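Long-range contact in inner kinetochore subunit cnp3 (Schizosaccharomyces pombe, PDB 6O2D), which helps build the inner kinetochore on centromeric DNA as a CENP-C homologue, with this cupin domain, its C-terminal part, forming a dimer: residues Lys79-Ile93 against Lys111-Ile125. Sequence-based numbering, arbitrary orientation.
Sequences KPVKPSKHNIMSFCI and KDGVFIVPRGNYYSI
With chi1 at 82°, Tyr123 holds its CG between its own backbone N and carbonyl carbon, and the ring swings toward Phe91, which, with CG anti to its carbonyl carbon (chi1 -67°), extends CZ to meet it. The two rings meet inside the cupin beta-barrel: each segment gives one strand to each of its two facing sheets, 79-83 pairing antiparallel with 122-125, and 88-93 with 113-117. Phe91 CZ comes 4.0 Å from Tyr123 CE2, the planes oblique at 40°. The Phe91 ring is also nearly parallel to that of Phe115, but slid so far that they barely overlap, centroids 5.1 Å apart; Phe107 meets Phe115 edge-to-face and extends this aromatic cluster. Met89, a selenomethionine, lays CG alongside Val117 CB and doubles back through two bends to bring CE 3.8 Å from Tyr123 CZ; its SE lies 5.5 Å from the centroid of the Tyr123 ring, oblique to it, a Met-aromatic contact. From the strand paired with that of Tyr123, Lys79 runs extended until its last torsion, where NZ turns to give the Tyr123 hydroxyl a weak hydrogen bond. Losing the Tyr123 ring to an alanine is likely to open a gap between the sheets, leaving Phe91 CZ and Met89 CE without their aromatic neighbour and Lys79 NZ without this acceptor.

A beta bulge between Lys79 and Lys82 shifts the register of the first ladder. The sheet holding the second runs on across the dimer interface, where Gly113, Val114 and Phe115 pair antiparallel with a strand of the second subunit. Where the two segments leave their strands, Ser84 ties the loops together: its OG donates to Pro118 O (2.6 Å) and accepts from Asn121 N (3.1 Å). Asn103 holds the Asn121 side-chain oxygen, which also meets Leu22 N of the second subunit. Asn121 ND2 completes the grip, reaching Pro118 O at 2.9 Å from the face of the carbonyl plane opposite Ser84 OG.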
# COMPACT_ATOMS: atom_id res chain seq x y z
N LYS B 79 -7.37 18.60 5.74
CA LYS B 79 -7.75 17.44 6.53
C LYS B 79 -7.26 17.62 7.96
O LYS B 79 -6.05 17.72 8.18
CB LYS B 79 -7.16 16.16 5.94
CG LYS B 79 -7.66 14.88 6.59
CD LYS B 79 -7.05 13.64 5.94
CE LYS B 79 -7.59 12.36 6.58
NZ LYS B 79 -7.74 12.54 8.06
N PRO B 80 -8.16 17.68 8.95
CA PRO B 80 -7.72 17.93 10.33
C PRO B 80 -6.93 16.77 10.89
O PRO B 80 -7.01 15.63 10.42
CB PRO B 80 -9.04 18.12 11.09
CG PRO B 80 -10.10 18.28 10.05
CD PRO B 80 -9.61 17.51 8.85
N VAL B 81 -6.14 17.08 11.93
CA VAL B 81 -5.26 16.08 12.52
C VAL B 81 -6.09 14.91 13.03
O VAL B 81 -7.15 15.08 13.63
CB VAL B 81 -4.39 16.70 13.63
CG1 VAL B 81 -5.25 17.14 14.81
CG2 VAL B 81 -3.32 15.72 14.07
N LYS B 82 -5.61 13.70 12.75
CA LYS B 82 -6.25 12.49 13.25
C LYS B 82 -5.18 11.54 13.74
O LYS B 82 -4.04 11.59 13.26
CB LYS B 82 -7.09 11.80 12.16
CG LYS B 82 -8.26 12.63 11.62
CD LYS B 82 -9.42 12.72 12.61
CE LYS B 82 -10.51 13.65 12.08
NZ LYS B 82 -11.89 13.13 12.31
N PRO B 83 -5.50 10.68 14.70
CA PRO B 83 -4.54 9.68 15.18
C PRO B 83 -4.59 8.41 14.35
O PRO B 83 -5.65 7.98 13.89
CB PRO B 83 -5.02 9.41 16.61
CG PRO B 83 -6.50 9.61 16.54
CD PRO B 83 -6.74 10.68 15.50
N SER B 84 -3.42 7.80 14.18
CA SER B 84 -3.34 6.53 13.47
C SER B 84 -3.79 5.35 14.31
O SER B 84 -4.20 4.33 13.75
CB SER B 84 -1.92 6.29 12.96
OG SER B 84 -1.06 5.94 14.03
N LYS B 85 -3.73 5.47 15.64
CA LYS B 85 -4.15 4.42 16.58
C LYS B 85 -3.41 3.13 16.24
O LYS B 85 -2.19 3.15 16.07
CB LYS B 85 -5.68 4.33 16.58
CG LYS B 85 -6.39 5.47 17.30
CD LYS B 85 -7.90 5.28 17.31
CE LYS B 85 -8.48 5.33 15.89
NZ LYS B 85 -9.97 5.38 15.89
N HIS B 86 -4.10 2.00 16.09
CA HIS B 86 -3.47 0.70 15.92
C HIS B 86 -3.16 0.37 14.47
O HIS B 86 -2.76 -0.76 14.18
CB HIS B 86 -4.39 -0.38 16.50
CG HIS B 86 -5.79 -0.30 15.97
ND1 HIS B 86 -6.71 0.61 16.43
CD2 HIS B 86 -6.40 -1.00 14.98
CE1 HIS B 86 -7.84 0.46 15.77
NE2 HIS B 86 -7.68 -0.51 14.88
N ASN B 87 -3.34 1.32 13.55
CA ASN B 87 -3.06 1.10 12.14
C ASN B 87 -1.81 1.87 11.73
O ASN B 87 -1.58 2.99 12.21
CB ASN B 87 -4.22 1.55 11.25
CG ASN B 87 -5.49 0.82 11.55
OD1 ASN B 87 -5.58 -0.39 11.36
ND2 ASN B 87 -6.49 1.55 12.03
N ILE B 88 -1.01 1.26 10.87
CA ILE B 88 0.04 1.98 10.16
C ILE B 88 -0.57 2.47 8.85
O ILE B 88 -1.16 1.68 8.10
CB ILE B 88 1.28 1.11 9.93
CG1 ILE B 88 2.27 1.81 8.99
CG2 ILE B 88 0.90 -0.25 9.37
CD1 ILE B 88 3.72 1.40 9.20
N MSE B 89 -0.48 3.77 8.60
CA MSE B 89 -0.98 4.37 7.37
C MSE B 89 0.12 4.45 6.34
O MSE B 89 1.28 4.69 6.69
CB MSE B 89 -1.53 5.78 7.60
CG MSE B 89 -2.22 6.01 8.93
SE MSE B 89 -4.10 5.54 8.83
CE MSE B 89 -4.70 6.81 7.48
N SER B 90 -0.25 4.27 5.07
CA SER B 90 0.62 4.53 3.94
C SER B 90 -0.11 5.42 2.95
O SER B 90 -1.32 5.30 2.77
CB SER B 90 1.05 3.23 3.25
OG SER B 90 2.32 3.36 2.65
N PHE B 91 0.63 6.34 2.34
CA PHE B 91 0.08 7.23 1.33
C PHE B 91 1.07 7.32 0.18
O PHE B 91 2.27 7.50 0.42
CB PHE B 91 -0.21 8.62 1.89
CG PHE B 91 -1.31 8.64 2.90
CD1 PHE B 91 -2.64 8.65 2.50
CD2 PHE B 91 -1.03 8.62 4.25
CE1 PHE B 91 -3.66 8.66 3.43
CE2 PHE B 91 -2.04 8.63 5.18
CZ PHE B 91 -3.36 8.65 4.76
N CYS B 92 0.57 7.19 -1.05
CA CYS B 92 1.36 7.47 -2.24
C CYS B 92 0.67 8.56 -3.04
O CYS B 92 -0.51 8.44 -3.39
CB CYS B 92 1.55 6.21 -3.10
SG CYS B 92 2.58 6.52 -4.58
N ILE B 93 1.41 9.62 -3.35
CA ILE B 93 0.86 10.82 -3.95
C ILE B 93 0.96 10.68 -5.46
O ILE B 93 2.06 10.71 -6.02
CB ILE B 93 1.58 12.08 -3.46
CG1 ILE B 93 1.73 12.01 -1.94
CG2 ILE B 93 0.83 13.35 -3.91
CD1 ILE B 93 2.75 12.93 -1.41
N LYS B 111 4.13 14.38 -6.62
CA LYS B 111 4.00 13.09 -7.27
C LYS B 111 5.20 12.20 -7.00
O LYS B 111 6.35 12.65 -6.99
CB LYS B 111 3.84 13.29 -8.79
CG LYS B 111 4.08 12.05 -9.65
CD LYS B 111 3.04 11.88 -10.77
CE LYS B 111 3.03 10.45 -11.33
NZ LYS B 111 1.76 9.66 -11.07
N ASP B 112 4.92 10.93 -6.72
CA ASP B 112 5.89 9.87 -6.47
C ASP B 112 6.56 9.99 -5.11
O ASP B 112 7.61 9.38 -4.88
CB ASP B 112 6.95 9.81 -7.59
CG ASP B 112 6.36 9.36 -8.91
OD1 ASP B 112 5.16 9.02 -8.94
OD2 ASP B 112 7.10 9.35 -9.91
N GLY B 113 5.96 10.75 -4.20
CA GLY B 113 6.40 10.76 -2.81
C GLY B 113 5.48 9.84 -2.03
O GLY B 113 4.30 9.72 -2.34
N VAL B 114 6.04 9.17 -1.03
CA VAL B 114 5.28 8.32 -0.12
C VAL B 114 5.69 8.63 1.31
O VAL B 114 6.86 8.93 1.59
CB VAL B 114 5.47 6.82 -0.43
CG1 VAL B 114 4.90 6.48 -1.80
CG2 VAL B 114 6.94 6.43 -0.35
N PHE B 115 4.73 8.56 2.22
CA PHE B 115 5.03 8.68 3.63
C PHE B 115 4.14 7.71 4.40
O PHE B 115 3.10 7.28 3.91
CB PHE B 115 4.86 10.13 4.14
CG PHE B 115 3.44 10.58 4.27
CD1 PHE B 115 2.75 11.07 3.17
CD2 PHE B 115 2.80 10.55 5.49
CE1 PHE B 115 1.45 11.50 3.29
CE2 PHE B 115 1.49 10.98 5.62
CZ PHE B 115 0.82 11.46 4.52
N ILE B 116 4.60 7.34 5.60
CA ILE B 116 3.88 6.44 6.48
C ILE B 116 3.52 7.19 7.75
O ILE B 116 4.25 8.08 8.20
CB ILE B 116 4.69 5.19 6.85
CG1 ILE B 116 6.07 5.59 7.41
CG2 ILE B 116 4.80 4.25 5.67
CD1 ILE B 116 6.76 4.51 8.19
N VAL B 117 2.39 6.81 8.33
CA VAL B 117 2.07 7.25 9.68
C VAL B 117 2.09 6.00 10.54
O VAL B 117 1.13 5.21 10.51
CB VAL B 117 0.71 7.95 9.74
CG1 VAL B 117 0.45 8.51 11.13
CG2 VAL B 117 0.62 9.04 8.67
N PRO B 118 3.16 5.74 11.29
CA PRO B 118 3.21 4.53 12.12
C PRO B 118 2.08 4.53 13.14
O PRO B 118 1.48 5.56 13.45
CB PRO B 118 4.57 4.61 12.82
CG PRO B 118 5.38 5.55 11.98
CD PRO B 118 4.41 6.52 11.38
N ARG B 119 1.80 3.34 13.67
CA ARG B 119 0.79 3.22 14.71
C ARG B 119 1.15 4.11 15.89
O ARG B 119 2.33 4.27 16.23
CB ARG B 119 0.67 1.76 15.17
CG ARG B 119 0.31 0.78 14.06
CD ARG B 119 0.36 -0.67 14.55
NE ARG B 119 1.73 -1.11 14.79
CZ ARG B 119 2.06 -2.27 15.34
NH1 ARG B 119 1.12 -3.12 15.73
NH2 ARG B 119 3.34 -2.58 15.52
N GLY B 120 0.13 4.68 16.53
CA GLY B 120 0.31 5.53 17.70
C GLY B 120 0.84 6.92 17.42
O GLY B 120 1.55 7.47 18.25
N ASN B 121 0.52 7.49 16.26
CA ASN B 121 1.02 8.81 15.88
C ASN B 121 -0.14 9.66 15.34
O ASN B 121 -1.28 9.19 15.24
CB ASN B 121 2.17 8.70 14.88
CG ASN B 121 3.36 7.97 15.46
OD1 ASN B 121 4.22 8.57 16.08
ND2 ASN B 121 3.41 6.66 15.26
N TYR B 122 0.15 10.93 15.06
CA TYR B 122 -0.83 11.89 14.58
C TYR B 122 -0.42 12.44 13.21
O TYR B 122 0.77 12.64 12.94
CB TYR B 122 -0.98 13.04 15.60
CG TYR B 122 -1.33 12.52 16.98
CD1 TYR B 122 -0.34 12.13 17.87
CD2 TYR B 122 -2.65 12.35 17.36
CE1 TYR B 122 -0.66 11.63 19.11
CE2 TYR B 122 -2.98 11.84 18.59
CZ TYR B 122 -1.99 11.48 19.47
OH TYR B 122 -2.32 10.99 20.71
N TYR B 123 -1.40 12.69 12.35
CA TYR B 123 -1.10 13.19 11.02
C TYR B 123 -2.19 14.14 10.55
O TYR B 123 -3.34 14.06 10.99
CB TYR B 123 -0.94 12.05 9.99
CG TYR B 123 -2.24 11.51 9.43
CD1 TYR B 123 -3.02 10.63 10.17
CD2 TYR B 123 -2.67 11.87 8.16
CE1 TYR B 123 -4.20 10.13 9.66
CE2 TYR B 123 -3.85 11.37 7.64
CZ TYR B 123 -4.61 10.50 8.39
OH TYR B 123 -5.79 10.00 7.89
N SER B 124 -1.79 15.06 9.67
CA SER B 124 -2.71 15.97 8.99
C SER B 124 -2.17 16.23 7.59
O SER B 124 -0.97 16.08 7.34
CB SER B 124 -2.87 17.29 9.77
OG SER B 124 -1.72 18.10 9.62
N ILE B 125 -3.06 16.59 6.67
CA ILE B 125 -2.68 16.85 5.28
C ILE B 125 -3.45 18.07 4.77
O ILE B 125 -4.65 18.21 5.03
CB ILE B 125 -2.93 15.66 4.33
CG1 ILE B 125 -2.74 14.32 5.05
CG2 ILE B 125 -1.96 15.74 3.15
CD1 ILE B 125 -3.08 13.13 4.18
O HOH W 1 -2.26 7.20 17.24